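Local coordinates for protein putative aldehyde dehydrogenase AldY (Bacillus subtilis, PDB 4DNG) that probably oxidises aldehydes to carboxylates with NAD(+) as cofactor, and may help protect the cell against stress from ethanol and related compounds, at residues I214-L219 against G236-E241. Sequence-based numbering, arbitrary orientation.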
ATOM      1  N   ILE A 214      23.457   0.495  11.796  1.00 63.04           N
ATOM      2  CA  ILE A 214      22.038   0.531  12.034  1.00 60.02           C
ATOM      3  C   ILE A 214      21.270  -0.681  11.538  1.00 59.19           C
ATOM      4  O   ILE A 214      20.136  -0.893  11.917  1.00 63.52           O
ATOM      5  CB  ILE A 214      21.544   1.927  11.583  1.00 62.30           C
ATOM      6  CG1 ILE A 214      21.273   2.754  12.842  1.00 58.59           C
ATOM      7  CG2 ILE A 214      20.475   1.932  10.468  1.00 53.03           C
ATOM      8  CD1 ILE A 214      21.290   4.244  12.617  1.00 70.37           C
ATOM      9  N   GLY A 215      21.914  -1.524  10.743  1.00 62.19           N
ATOM     10  CA  GLY A 215      21.241  -2.693  10.208  1.00 58.83           C
ATOM     11  C   GLY A 215      19.908  -2.213   9.678  1.00 61.78           C
ATOM     12  O   GLY A 215      19.839  -1.143   9.068  1.00 59.36           O
ATOM     13  N   ASP A 216      18.845  -2.972   9.954  1.00 59.65           N
ATOM     14  CA  ASP A 216      17.531  -2.678   9.398  1.00 59.02           C
ATOM     15  C   ASP A 216      16.745  -1.662  10.261  1.00 61.66           C
ATOM     16  O   ASP A 216      15.581  -1.365   9.972  1.00 57.41           O
ATOM     17  CB  ASP A 216      16.738  -3.975   9.170  1.00 61.32           C
ATOM     18  CG  ASP A 216      17.308  -4.823   8.032  1.00 65.78           C
ATOM     19  OD1 ASP A 216      17.775  -4.231   7.023  1.00 58.55           O
ATOM     20  OD2 ASP A 216      17.289  -6.080   8.151  1.00 61.41           O
ATOM     21  N   GLY A 217      17.394  -1.118  11.296  1.00 57.77           N
ATOM     22  CA  GLY A 217      16.830  -0.052  12.150  1.00 52.00           C
ATOM     23  C   GLY A 217      15.801   0.938  11.588  1.00 60.56           C
ATOM     24  O   GLY A 217      14.885   1.339  12.302  1.00 64.14           O
ATOM     25  N   MET A 218      15.931   1.338  10.318  1.00 57.67           N
ATOM     26  CA  MET A 218      14.955   2.232   9.702  1.00 55.01           C
ATOM     27  C   MET A 218      13.656   1.489   9.342  1.00 60.21           C
ATOM     28  O   MET A 218      12.634   2.120   9.030  1.00 55.35           O
ATOM     29  CB  MET A 218      15.558   2.882   8.451  1.00 58.29           C
ATOM     30  CG  MET A 218      16.724   3.838   8.722  1.00 55.56           C
ATOM     31  SD  MET A 218      16.178   5.342   9.554  1.00 57.54           S
ATOM     32  CE  MET A 218      15.179   6.148   8.333  1.00 54.56           C
ATOM     33  N   LEU A 219      13.701   0.153   9.425  1.00 56.27           N
ATOM     34  CA  LEU A 219      12.696  -0.704   8.853  1.00 52.86           C
ATOM     35  C   LEU A 219      11.888  -1.416   9.919  1.00 61.63           C
ATOM     36  O   LEU A 219      10.665  -1.557   9.795  1.00 63.84           O
ATOM     37  CB  LEU A 219      13.361  -1.740   7.942  1.00 58.97           C
ATOM     38  CG  LEU A 219      14.316  -1.317   6.806  1.00 55.60           C
ATOM     39  CD1 LEU A 219      14.630  -2.502   5.885  1.00 56.83           C
ATOM     40  CD2 LEU A 219      13.773  -0.154   5.995  1.00 51.56           C
ATOM     41  N   GLY A 236      14.655  -2.945  -1.975  1.00 58.33           N
ATOM     42  CA  GLY A 236      13.193  -2.844  -2.080  1.00 56.25           C
ATOM     43  C   GLY A 236      12.464  -4.103  -1.610  1.00 57.58           C
ATOM     44  O   GLY A 236      11.572  -4.029  -0.764  1.00 52.00           O
ATOM     45  N   ARG A 237      12.844  -5.269  -2.134  1.00 53.20           N
ATOM     46  CA  ARG A 237      12.159  -6.492  -1.742  1.00 51.55           C
ATOM     47  C   ARG A 237      12.316  -6.726  -0.242  1.00 56.03           C
ATOM     48  O   ARG A 237      11.383  -7.172   0.434  1.00 60.87           O
ATOM     49  CB  ARG A 237      12.663  -7.695  -2.555  1.00 55.69           C
ATOM     50  CG  ARG A 237      12.532  -7.503  -4.068  1.00 50.21           C
ATOM     51  CD  ARG A 237      12.876  -8.752  -4.878  1.00 51.75           C
ATOM     52  NE  ARG A 237      11.894  -8.816  -5.936  1.00 71.11           N
ATOM     53  CZ  ARG A 237      12.131  -8.572  -7.210  1.00 66.30           C
ATOM     54  NH1 ARG A 237      11.129  -8.622  -8.061  1.00 62.85           N
ATOM     55  NH2 ARG A 237      13.356  -8.312  -7.625  1.00 70.34           N
ATOM     56  N   HIS A 238      13.500  -6.404   0.271  1.00 56.84           N
ATOM     57  CA  HIS A 238      13.819  -6.546   1.687  1.00 58.39           C
ATOM     58  C   HIS A 238      12.950  -5.621   2.518  1.00 58.29           C
ATOM     59  O   HIS A 238      12.443  -6.006   3.574  1.00 60.63           O
ATOM     60  CB  HIS A 238      15.315  -6.265   1.869  1.00 67.99           C
ATOM     61  CG  HIS A 238      15.859  -6.511   3.267  1.00 70.67           C
ATOM     62  ND1 HIS A 238      16.136  -7.739   3.734  1.00 68.77           N
ATOM     63  CD2 HIS A 238      16.246  -5.612   4.271  1.00 70.46           C
ATOM     64  CE1 HIS A 238      16.618  -7.639   4.989  1.00 73.70           C
ATOM     65  NE2 HIS A 238      16.701  -6.333   5.304  1.00 71.23           N
ATOM     66  N   ILE A 239      12.751  -4.395   2.053  1.00 57.50           N
ATOM     67  CA  ILE A 239      11.833  -3.488   2.727  1.00 55.54           C
ATOM     68  C   ILE A 239      10.388  -3.997   2.622  1.00 55.39           C
ATOM     69  O   ILE A 239       9.657  -4.041   3.612  1.00 57.01           O
ATOM     70  CB  ILE A 239      11.926  -2.075   2.137  1.00 53.73           C
ATOM     71  CG1 ILE A 239      13.296  -1.516   2.452  1.00 54.23           C
ATOM     72  CG2 ILE A 239      10.781  -1.191   2.669  1.00 51.45           C
ATOM     73  CD1 ILE A 239      13.683  -0.335   1.603  1.00 59.25           C
ATOM     74  N   GLY A 240       9.991  -4.404   1.424  1.00 52.49           N
ATOM     75  CA  GLY A 240       8.621  -4.871   1.182  1.00 61.44           C
ATOM     76  C   GLY A 240       8.206  -6.009   2.088  1.00 64.01           C
ATOM     77  O   GLY A 240       7.065  -6.088   2.543  1.00 64.65           O
ATOM     78  N   GLU A 241       9.148  -6.889   2.368  1.00 61.12           N
ATOM     79  CA  GLU A 241       8.865  -8.024   3.215  1.00 64.28           C
ATOM     80  C   GLU A 241       8.708  -7.572   4.670  1.00 64.67           C
ATOM     81  O   GLU A 241       7.754  -7.957   5.354  1.00 64.94           O
ATOM     82  CB  GLU A 241       9.974  -9.044   3.012  1.00 75.96           C
ATOM     83  CG  GLU A 241      10.260 -10.041   4.116  1.00 86.79           C
ATOM     84  CD  GLU A 241      11.687 -10.540   4.021  1.00 90.51           C
ATOM     85  OE1 GLU A 241      11.906 -11.753   3.841  1.00 89.81           O
ATOM     86  OE2 GLU A 241      12.600  -9.688   4.085  1.00 94.40           O
TER
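After a type II' turn from I214 to G217, the chain enters the short, weakly bonded helical turn 217-220, where L219 comes nearest I239 of helix 233-246, CA to CA 6.8 Å. G215 leaves the preceding helix with positive phi, and D216, next in the turn, directs its side chain at the second helix. There H238 meets it from the opposite direction, its CG anti to the backbone N (chi1 -174°), which carries the imidazole out across the gap. NE2 of H238 donates to OD2 of D216 at 2.9 Å, with an N-H...O angle of 151°; a weaker, more bent bond runs to OD1. D216 CG and OD2 lie at the ring edge near its plane, while the carboxylate plane is turned 48° from it, and NE2 meets OD2 from above the carboxylate plane. The carboxylate would tend to raise the imidazole's pKa and favour its protonated form. Deeper in, L219 straddles I239 with both methyls: CD1 and CD2 each lie 3.8 Å from I239 CG1. CD1 also touches H238 CD2 obliquely at 3.9 Å. G236 belongs to the probable cofactor site, while E241 forms a salt bridge with R245 of the second subunit. Both L219 and I239 rest on I227 of strand 226-231, and L219 also on I150 of strand 135-150, so both elements lie against these parallel strands of the Rossmann-like NAD(+)-binding domain.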